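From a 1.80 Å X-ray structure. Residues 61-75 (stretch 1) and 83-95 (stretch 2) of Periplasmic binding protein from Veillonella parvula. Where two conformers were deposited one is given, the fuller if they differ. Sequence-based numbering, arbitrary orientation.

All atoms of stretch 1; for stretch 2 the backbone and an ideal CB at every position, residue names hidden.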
ATOM      1  N   SER A  61     -18.117   1.529  20.582  1.00 19.80           N
ATOM      2  CA  SER A  61     -18.838   2.421  19.686  1.00 19.38           C
ATOM      3  C   SER A  61     -17.820   3.064  18.764  1.00 18.88           C
ATOM      4  O   SER A  61     -16.638   3.155  19.114  1.00 19.38           O
ATOM      5  CB  SER A  61     -19.567   3.502  20.491  1.00 19.99           C
ATOM      6  OG  SER A  61     -20.445   4.250  19.654  1.00 26.58           O
ATOM      7  N   ALA A  62     -18.262   3.509  17.590  1.00 18.52           N
ATOM      8  CA  ALA A  62     -17.330   4.016  16.592  1.00 18.64           C
ATOM      9  C   ALA A  62     -16.605   5.260  17.095  1.00 22.70           C
ATOM     10  O   ALA A  62     -17.224   6.140  17.694  1.00 20.08           O
ATOM     11  CB  ALA A  62     -18.061   4.321  15.293  1.00 18.66           C
ATOM     12  N   PRO A  63     -15.286   5.337  16.853  1.00 19.83           N
ATOM     13  CA  PRO A  63     -14.534   6.568  17.141  1.00 21.62           C
ATOM     14  C   PRO A  63     -15.158   7.740  16.391  1.00 22.80           C
ATOM     15  O   PRO A  63     -15.697   7.538  15.302  1.00 19.02           O
ATOM     16  CB  PRO A  63     -13.148   6.269  16.563  1.00 23.20           C
ATOM     17  CG  PRO A  63     -13.024   4.765  16.668  1.00 21.37           C
ATOM     18  CD  PRO A  63     -14.415   4.252  16.366  1.00 17.86           C
ATOM     19  N   THR A  64     -15.109   8.943  16.959  1.00 20.18           N
ATOM     20  CA  THR A  64     -15.765  10.084  16.337  1.00 19.18           C
ATOM     21  C   THR A  64     -14.766  11.154  15.925  1.00 21.63           C
ATOM     22  O   THR A  64     -15.118  12.093  15.207  1.00 22.84           O
ATOM     23  CB  THR A  64     -16.777  10.717  17.286  1.00 22.13           C
ATOM     24  OG1 THR A  64     -16.082  11.276  18.407  1.00 25.53           O
ATOM     25  CG2 THR A  64     -17.766   9.675  17.763  1.00 24.95           C
ATOM     26  N   HIS A  65     -13.535  11.023  16.411  1.00 19.56           N
ATOM     27  CA  HIS A  65     -12.459  11.958  16.087  1.00 21.75           C
ATOM     28  C   HIS A  65     -11.195  11.215  15.646  1.00 23.68           C
ATOM     29  O   HIS A  65     -10.139  11.326  16.281  1.00 20.18           O
ATOM     30  CB  HIS A  65     -12.144  12.847  17.286  1.00 28.16           C
ATOM     31  CG  HIS A  65     -13.191  13.876  17.565  1.00 32.07           C
ATOM     32  ND1 HIS A  65     -14.479  13.548  17.963  1.00 33.48           N
ATOM     33  CD2 HIS A  65     -13.164  15.225  17.490  1.00 37.90           C
ATOM     34  CE1 HIS A  65     -15.181  14.647  18.125  1.00 37.47           C
ATOM     35  NE2 HIS A  65     -14.409  15.688  17.843  1.00 38.10           N
ATOM     36  N   ALA A  66     -11.303  10.468  14.552  1.00 19.44           N
ATOM     37  CA  ALA A  66     -10.209   9.615  14.101  1.00 18.48           C
ATOM     38  C   ALA A  66      -9.197  10.408  13.278  1.00 18.69           C
ATOM     39  O   ALA A  66      -9.580  11.290  12.502  1.00 20.48           O
ATOM     40  CB  ALA A  66     -10.754   8.470  13.281  1.00 17.78           C
ATOM     41  N   VAL A  67      -7.916  10.105  13.466  1.00 18.82           N
ATOM     42  CA  VAL A  67      -6.855  10.750  12.706  1.00 19.08           C
ATOM     43  C   VAL A  67      -6.092   9.702  11.920  1.00 21.35           C
ATOM     44  O   VAL A  67      -5.647   8.692  12.477  1.00 19.26           O
ATOM     45  CB  VAL A  67      -5.864  11.515  13.611  1.00 20.00           C
ATOM     46  CG1 VAL A  67      -4.641  11.965  12.806  1.00 20.47           C
ATOM     47  CG2 VAL A  67      -6.558  12.729  14.271  1.00 20.72           C
ATOM     48  N   SER A  68      -5.943   9.935  10.622  1.00 18.31           N
ATOM     49  CA  SER A  68      -5.142   9.043   9.804  1.00 20.84           C
ATOM     50  C   SER A  68      -3.792   9.696   9.508  1.00 19.08           C
ATOM     51  O   SER A  68      -3.736  10.799   8.966  1.00 18.82           O
ATOM     52  CB  SER A  68      -5.861   8.709   8.501  1.00 17.96           C
ATOM     53  OG  SER A  68      -4.992   7.976   7.653  1.00 19.59           O
HETATM   54  N   MSE A  69      -2.712   9.011   9.873  1.00 18.59           N
HETATM   55  CA  MSE A  69      -1.363   9.554   9.724  1.00 20.20           C
HETATM   56  C   MSE A  69      -0.710   9.189   8.390  1.00 21.95           C
HETATM   57  O   MSE A  69       0.419   9.599   8.124  1.00 23.01           O
HETATM   58  CB  MSE A  69      -0.465   9.045  10.864  1.00 21.45           C
HETATM   59  CG  MSE A  69      -0.935   9.419  12.257  1.00 21.23           C
HETATM   60 SE   MSE A  69      -0.625  11.290  12.721  0.57 25.58          SE
HETATM   61  CE  MSE A  69       1.250  11.143  13.290  1.00 28.89           C
ATOM     62  N   SER A  70      -1.399   8.408   7.558  1.00 19.95           N
ATOM     63  CA  SER A  70      -0.814   7.958   6.290  1.00 17.88           C
ATOM     64  C   SER A  70      -1.857   7.969   5.186  1.00 20.79           C
ATOM     65  O   SER A  70      -3.053   7.816   5.456  1.00 17.03           O
ATOM     66  CB  SER A  70      -0.261   6.537   6.428  1.00 17.70           C
ATOM     67  OG  SER A  70       0.638   6.449   7.529  1.00 21.31           O
ATOM     68  N   GLN A  71      -1.422   8.128   3.940  1.00 20.93           N
ATOM     69  CA  GLN A  71      -2.395   8.179   2.856  1.00 16.97           C
ATOM     70  C   GLN A  71      -3.152   6.864   2.679  1.00 16.38           C
ATOM     71  O   GLN A  71      -4.353   6.872   2.368  1.00 16.18           O
ATOM     72  CB  GLN A  71      -1.746   8.585   1.533  1.00 17.18           C
ATOM     73  CG  GLN A  71      -2.760   8.664   0.399  1.00 22.03           C
ATOM     74  CD  GLN A  71      -2.208   9.333  -0.839  1.00 22.94           C
ATOM     75  OE1 GLN A  71      -1.138   9.959  -0.801  1.00 19.44           O
ATOM     76  NE2 GLN A  71      -2.928   9.199  -1.954  1.00 17.29           N
ATOM     77  N   ALA A  72      -2.451   5.746   2.867  1.00 17.38           N
ATOM     78  CA  ALA A  72      -3.053   4.432   2.677  1.00 20.28           C
ATOM     79  C   ALA A  72      -4.216   4.199   3.644  1.00 19.38           C
ATOM     80  O   ALA A  72      -5.293   3.767   3.227  1.00 17.53           O
ATOM     81  CB  ALA A  72      -2.012   3.328   2.800  1.00 22.47           C
ATOM     82  N   THR A  73      -4.018   4.503   4.923  1.00 16.01           N
ATOM     83  CA  THR A  73      -5.113   4.360   5.877  1.00 20.61           C
ATOM     84  C   THR A  73      -6.186   5.429   5.668  1.00 16.96           C
ATOM     85  O   THR A  73      -7.361   5.196   5.948  1.00 15.81           O
ATOM     86  CB  THR A  73      -4.619   4.367   7.338  1.00 25.92           C
ATOM     87  OG1 THR A  73      -3.794   5.515   7.550  1.00 17.64           O
ATOM     88  CG2 THR A  73      -3.817   3.089   7.652  1.00 23.91           C
ATOM     89  N   THR A  74      -5.800   6.605   5.172  1.00 16.16           N
ATOM     90  CA  THR A  74      -6.796   7.621   4.804  1.00 18.94           C
ATOM     91  C   THR A  74      -7.741   7.089   3.729  1.00 16.05           C
ATOM     92  O   THR A  74      -8.964   7.242   3.832  1.00 16.11           O
ATOM     93  CB  THR A  74      -6.138   8.920   4.308  1.00 18.84           C
ATOM     94  OG1 THR A  74      -5.525   9.591   5.413  1.00 18.82           O
ATOM     95  CG2 THR A  74      -7.173   9.856   3.664  1.00 17.14           C
ATOM     96  N   GLU A  75      -7.177   6.447   2.708  1.00 15.87           N
ATOM     97  CA  GLU A  75      -8.002   5.888   1.642  1.00 17.20           C
ATOM     98  C   GLU A  75      -8.876   4.741   2.138  1.00 15.54           C
ATOM     99  O   GLU A  75     -10.046   4.656   1.762  1.00 15.63           O
ATOM    100  CB  GLU A  75      -7.152   5.527   0.400  1.00 15.70           C
ATOM    101  CG  GLU A  75      -6.514   6.795  -0.194  1.00 17.07           C
ATOM    102  CD  GLU A  75      -5.738   6.591  -1.493  1.00 23.11           C
ATOM    103  OE1 GLU A  75      -5.449   5.429  -1.877  1.00 22.30           O
ATOM    104  OE2 GLU A  75      -5.411   7.620  -2.143  1.00 18.25           O
ATOM    105  N   UNK A  83     -15.747   9.617   6.473  1.00 19.17           N
ATOM    106  CA  UNK A  83     -15.282  11.000   6.608  1.00 18.46           C
ATOM    107  C   UNK A  83     -15.923  11.751   7.782  1.00 21.93           C
ATOM    108  O   UNK A  83     -15.279  12.599   8.397  1.00 20.71           O
ATOM    109  CB  UNK A  83     -15.563  11.760   5.310  1.00 18.46           C
ATOM    110  N   UNK A  84     -17.170  11.431   8.113  1.00 25.64           N
ATOM    111  CA  UNK A  84     -17.831  12.098   9.239  1.00 24.45           C
ATOM    112  C   UNK A  84     -17.200  11.760  10.593  1.00 27.51           C
ATOM    113  O   UNK A  84     -17.376  12.502  11.570  1.00 30.01           O
ATOM    114  CB  UNK A  84     -19.313  11.720   9.262  1.00 24.45           C
ATOM    115  N   UNK A  85     -16.464  10.652  10.651  1.00 18.57           N
ATOM    116  CA  UNK A  85     -15.824  10.226  11.893  1.00 23.36           C
ATOM    117  C   UNK A  85     -14.358  10.664  11.980  1.00 23.51           C
ATOM    118  O   UNK A  85     -13.654  10.308  12.933  1.00 20.63           O
ATOM    119  CB  UNK A  85     -15.915   8.704  12.025  1.00 23.36           C
ATOM    120  N   UNK A  86     -13.900  11.412  10.975  1.00 21.22           N
ATOM    121  CA  UNK A  86     -12.476  11.740  10.852  1.00 18.69           C
ATOM    122  C   UNK A  86     -12.152  13.169  11.268  1.00 25.60           C
ATOM    123  O   UNK A  86     -12.734  14.133  10.757  1.00 25.98           O
ATOM    124  CB  UNK A  86     -12.017  11.518   9.409  1.00 18.69           C
ATOM    125  N   UNK A  87     -11.224  13.304  12.213  1.00 20.97           N
ATOM    126  CA  UNK A  87     -10.834  14.627  12.696  1.00 20.88           C
ATOM    127  C   UNK A  87      -9.626  15.183  11.945  1.00 21.23           C
ATOM    128  O   UNK A  87      -9.312  16.366  12.046  1.00 22.23           O
ATOM    129  CB  UNK A  87     -10.528  14.567  14.194  1.00 20.88           C
ATOM    130  N   UNK A  88      -8.935  14.339  11.197  1.00 20.51           N
ATOM    131  CA  UNK A  88      -7.789  14.832  10.456  1.00 20.87           C
ATOM    132  C   UNK A  88      -7.079  13.770   9.644  1.00 20.05           C
ATOM    133  O   UNK A  88      -7.167  12.585   9.953  1.00 23.43           O
ATOM    134  CB  UNK A  88      -6.793  15.475  11.423  1.00 20.87           C
ATOM    135  N   UNK A  89      -6.375  14.204   8.605  1.00 20.28           N
ATOM    136  CA  UNK A  89      -5.500  13.312   7.845  1.00 19.68           C
ATOM    137  C   UNK A  89      -4.112  13.931   7.744  1.00 20.36           C
ATOM    138  O   UNK A  89      -3.946  15.136   7.945  1.00 23.16           O
ATOM    139  CB  UNK A  89      -6.071  13.038   6.452  1.00 19.68           C
ATOM    140  N   UNK A  90      -3.123  13.112   7.400  1.00 19.98           N
ATOM    141  CA  UNK A  90      -1.754  13.602   7.300  1.00 20.68           C
ATOM    142  C   UNK A  90      -0.966  12.856   6.245  1.00 22.64           C
ATOM    143  O   UNK A  90      -1.356  11.767   5.802  1.00 19.34           O
ATOM    144  CB  UNK A  90      -1.048  13.486   8.652  1.00 20.68           C
ATOM    145  N   UNK A  91       0.145  13.465   5.850  1.00 20.92           N
ATOM    146  CA  UNK A  91       1.139  12.832   4.998  1.00 23.28           C
ATOM    147  C   UNK A  91       0.580  12.276   3.686  1.00 22.23           C
ATOM    148  O   UNK A  91       0.803  11.111   3.350  1.00 19.98           O
ATOM    149  CB  UNK A  91       1.818  11.702   5.775  1.00 23.28           C
ATOM    150  N   UNK A  92      -0.138  13.114   2.943  1.00 20.20           N
ATOM    151  CA  UNK A  92      -0.542  12.750   1.587  1.00 22.41           C
ATOM    152  C   UNK A  92       0.724  12.576   0.737  1.00 26.20           C
ATOM    153  O   UNK A  92       1.612  13.430   0.776  1.00 24.32           O
ATOM    154  CB  UNK A  92      -1.471  13.806   0.985  1.00 22.41           C
ATOM    155  N   UNK A  93       0.817  11.478  -0.012  1.00 22.14           N
ATOM    156  CA  UNK A  93       2.023  11.181  -0.807  1.00 26.63           C
ATOM    157  C   UNK A  93       1.837  11.361  -2.305  1.00 25.67           C
ATOM    158  O   UNK A  93       2.798  11.594  -3.037  1.00 25.37           O
ATOM    159  CB  UNK A  93       2.476   9.745  -0.537  1.00 26.63           C
ATOM    160  N   UNK A  94       0.601  11.219  -2.767  1.00 19.37           N
ATOM    161  CA  UNK A  94       0.301  11.263  -4.197  1.00 22.48           C
ATOM    162  C   UNK A  94      -1.165  11.616  -4.353  1.00 20.49           C
ATOM    163  O   UNK A  94      -1.872  11.726  -3.349  1.00 18.96           O
ATOM    164  CB  UNK A  94       0.625   9.935  -4.884  1.00 22.48           C
ATOM    165  N   UNK A  95      -1.624  11.797  -5.597  0.50 20.92           N
ATOM    166  CA  UNK A  95      -3.030  12.117  -5.857  0.50 22.31           C
ATOM    167  C   UNK A  95      -3.945  11.104  -5.179  0.50 21.83           C
ATOM    168  O   UNK A  95      -3.713   9.895  -5.258  0.50 18.09           O
ATOM    169  CB  UNK A  95      -3.305  12.152  -7.362  0.50 22.31           C
TER

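Positions 83 and 84 begin a 3-10 turn, and neither ideal CB has an atom of stretch 1 within 5.5 Å. Polar residues suit such open places; they are Asp83 and Asp84. The backbone of the latter matters more, since a water donates to both Asp84 O and Thr64 O.

At position 85 the CB points sideways, 3.5 Å from Pro63 O, and a long chain could run back along stretch 1 toward Ala62. Many flexible residues would fit. Lys85 carries its NZ to 3.6 Å from Ala62 CB, while its backbone O accepts a hydrogen bond from Ala66 N (2.9 Å).

Position 86 pairs with Ala66 in parallel register, its CB on the sheet face shared with Ala66 and Ser68. The small Ala66 leaves room for a longer apolar chain. It is Met86, a selenomethionine, whose CE comes within 4.5 Å of both Ser68 CB and Thr74 CG2.

A beta bulge follows, and at position 87 phi/psi is -93/-14, unusual for a strand. The CB points toward stretch 1, 3.7 Å from His65 C and 4.4 Å from Val67 CG2, so a small apolar group suits it. Ala87 also donates from N to Ala66 O (2.6 Å).

Position 88 has phi/psi of 180/156, an extended extreme that glycine tolerates most readily. An ideal CB would lie 4.0 Å from Val67 CG2, which does not by itself exclude a small side chain. Gly88 N makes a weak bond to Ala66 O (3.4 Å), and Gly88 O accepts from Ser68 N (3.0 Å).

Position 89 returns to the Ser68 face, its ideal CB 3.6 Å from Thr74 OG1. A small or beta-branched residue suits this extended site. Thr89 sets its methyl CG2 3.6 Å from Thr74 OG1.

At 90 the CB lies sideways, 3.8 Å from Ser68 O, favouring something compact. Ala90 N bonds weakly to Ser68 O (2.9 Å), and a water links Ala90 O with Thr74 OG1.

Position 91 has positive phi (55/52), usual for Gly or Asn but open to others. Phe91 starts toward stretch 1, with CB 3.5 Å from Met69 O, yet its ring leads away.

Across 92-95, Gln71 addresses chiefly the backbone, leaving side-chain choice broad. Lys92 points away. Gln71 OE1 accepts from Glu93 N (2.6 Å) and Glu94 N (2.9 Å), while Gln71 NE2 donates weakly to Glu94 O (3.1 Å) and Glu95 O (3.5 Å). Glu93 OE2 accepts from two waters, which in turn accept from Gln71 N and Ala72 N.

Stretch 2 (83-95) DDKMAGTAFKEEE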
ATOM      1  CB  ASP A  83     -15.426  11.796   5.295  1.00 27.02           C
ATOM      2  CG  ASP A  83     -16.873  12.066   4.922  1.00 36.06           C
ATOM      3  OD1 ASP A  83     -17.406  11.345   4.059  1.00 40.77           O
ATOM      4  OD2 ASP A  83     -17.481  13.007   5.477  1.00 43.27           O
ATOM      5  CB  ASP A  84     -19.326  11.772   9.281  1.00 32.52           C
ATOM      6  CG  ASP A  84     -20.036  12.445  10.451  1.00 59.25           C
ATOM      7  OD1 ASP A  84     -19.974  13.696  10.557  1.00 61.25           O
ATOM      8  OD2 ASP A  84     -20.638  11.725  11.283  1.00 70.04           O
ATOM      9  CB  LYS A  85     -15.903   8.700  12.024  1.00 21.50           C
ATOM     10  CG  LYS A  85     -17.323   8.144  11.952  1.00 26.22           C
ATOM     11  CD  LYS A  85     -18.170   8.660  13.107  1.00 29.76           C
ATOM     12  CE  LYS A  85     -19.611   8.177  12.988  1.00 39.29           C
ATOM     13  NZ  LYS A  85     -19.904   7.001  13.855  1.00 47.23           N
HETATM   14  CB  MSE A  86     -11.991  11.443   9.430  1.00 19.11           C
HETATM   15  CG  MSE A  86     -12.165   9.973   9.098  1.00 22.30           C
HETATM   16 SE   MSE A  86     -11.860   9.511   7.247  0.62 22.67          SE
HETATM   17  CE  MSE A  86      -9.955   9.946   7.200  1.00 25.52           C
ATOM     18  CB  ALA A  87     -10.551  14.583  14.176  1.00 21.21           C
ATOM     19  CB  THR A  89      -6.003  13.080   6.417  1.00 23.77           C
ATOM     20  OG1 THR A  89      -6.027  14.333   5.719  1.00 23.28           O
ATOM     21  CG2 THR A  89      -7.391  12.457   6.438  1.00 22.42           C
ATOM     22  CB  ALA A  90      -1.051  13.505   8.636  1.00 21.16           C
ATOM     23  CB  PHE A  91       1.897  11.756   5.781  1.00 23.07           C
ATOM     24  CG  PHE A  91       3.372  11.753   5.517  1.00 23.22           C
ATOM     25  CD1 PHE A  91       4.280  11.772   6.569  1.00 25.48           C
ATOM     26  CD2 PHE A  91       3.854  11.741   4.215  1.00 27.67           C
ATOM     27  CE1 PHE A  91       5.645  11.783   6.325  1.00 28.29           C
ATOM     28  CE2 PHE A  91       5.217  11.745   3.961  1.00 30.63           C
ATOM     29  CZ  PHE A  91       6.113  11.765   5.020  1.00 31.64           C
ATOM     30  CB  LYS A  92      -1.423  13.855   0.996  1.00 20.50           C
ATOM     31  CG  LYS A  92      -1.775  13.637  -0.471  1.00 21.96           C
ATOM     32  CD  LYS A  92      -2.716  14.728  -0.982  1.00 28.44           C
ATOM     33  CE  LYS A  92      -2.968  14.566  -2.479  1.00 32.04           C
ATOM     34  NZ  LYS A  92      -3.336  15.851  -3.142  1.00 38.78           N
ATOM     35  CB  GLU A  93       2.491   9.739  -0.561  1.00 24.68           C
ATOM     36  CG  GLU A  93       2.963   9.455   0.848  1.00 30.35           C
ATOM     37  CD  GLU A  93       3.209   7.977   1.085  1.00 33.04           C
ATOM     38  OE1 GLU A  93       3.738   7.296   0.172  1.00 35.84           O
ATOM     39  OE2 GLU A  93       2.861   7.490   2.183  1.00 32.80           O
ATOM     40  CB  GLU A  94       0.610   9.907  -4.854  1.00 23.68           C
ATOM     41  CG  GLU A  94       0.121   8.689  -4.071  1.00 24.69           C
ATOM     42  CD  GLU A  94       0.353   7.359  -4.802  1.00 34.28           C
ATOM     43  OE1 GLU A  94      -0.419   7.053  -5.742  1.00 27.19           O
ATOM     44  OE2 GLU A  94       1.295   6.604  -4.432  1.00 30.78           O
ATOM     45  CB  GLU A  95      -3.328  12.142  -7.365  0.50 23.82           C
ATOM     46  CG  GLU A  95      -4.778  12.519  -7.710  0.50 30.75           C
ATOM     47  CD  GLU A  95      -5.160  12.225  -9.157  0.50 38.17           C
ATOM     48  OE1 GLU A  95      -4.608  11.273  -9.753  0.50 39.01           O
ATOM     49  OE2 GLU A  95      -6.026  12.944  -9.702  0.50 42.03           O
TER
HETATM   50  O   HOH W   1     -17.488  12.601  14.260  1.00 26.42           O
HETATM   51  O   HOH W   2       1.498   8.602   3.856  1.00 21.81           O
HETATM   52  O   HOH W   3       0.458   5.577   2.595  1.00 20.25           O
HETATM   53  O   HOH W   4      -3.496  11.275   4.345  1.00 18.66           O
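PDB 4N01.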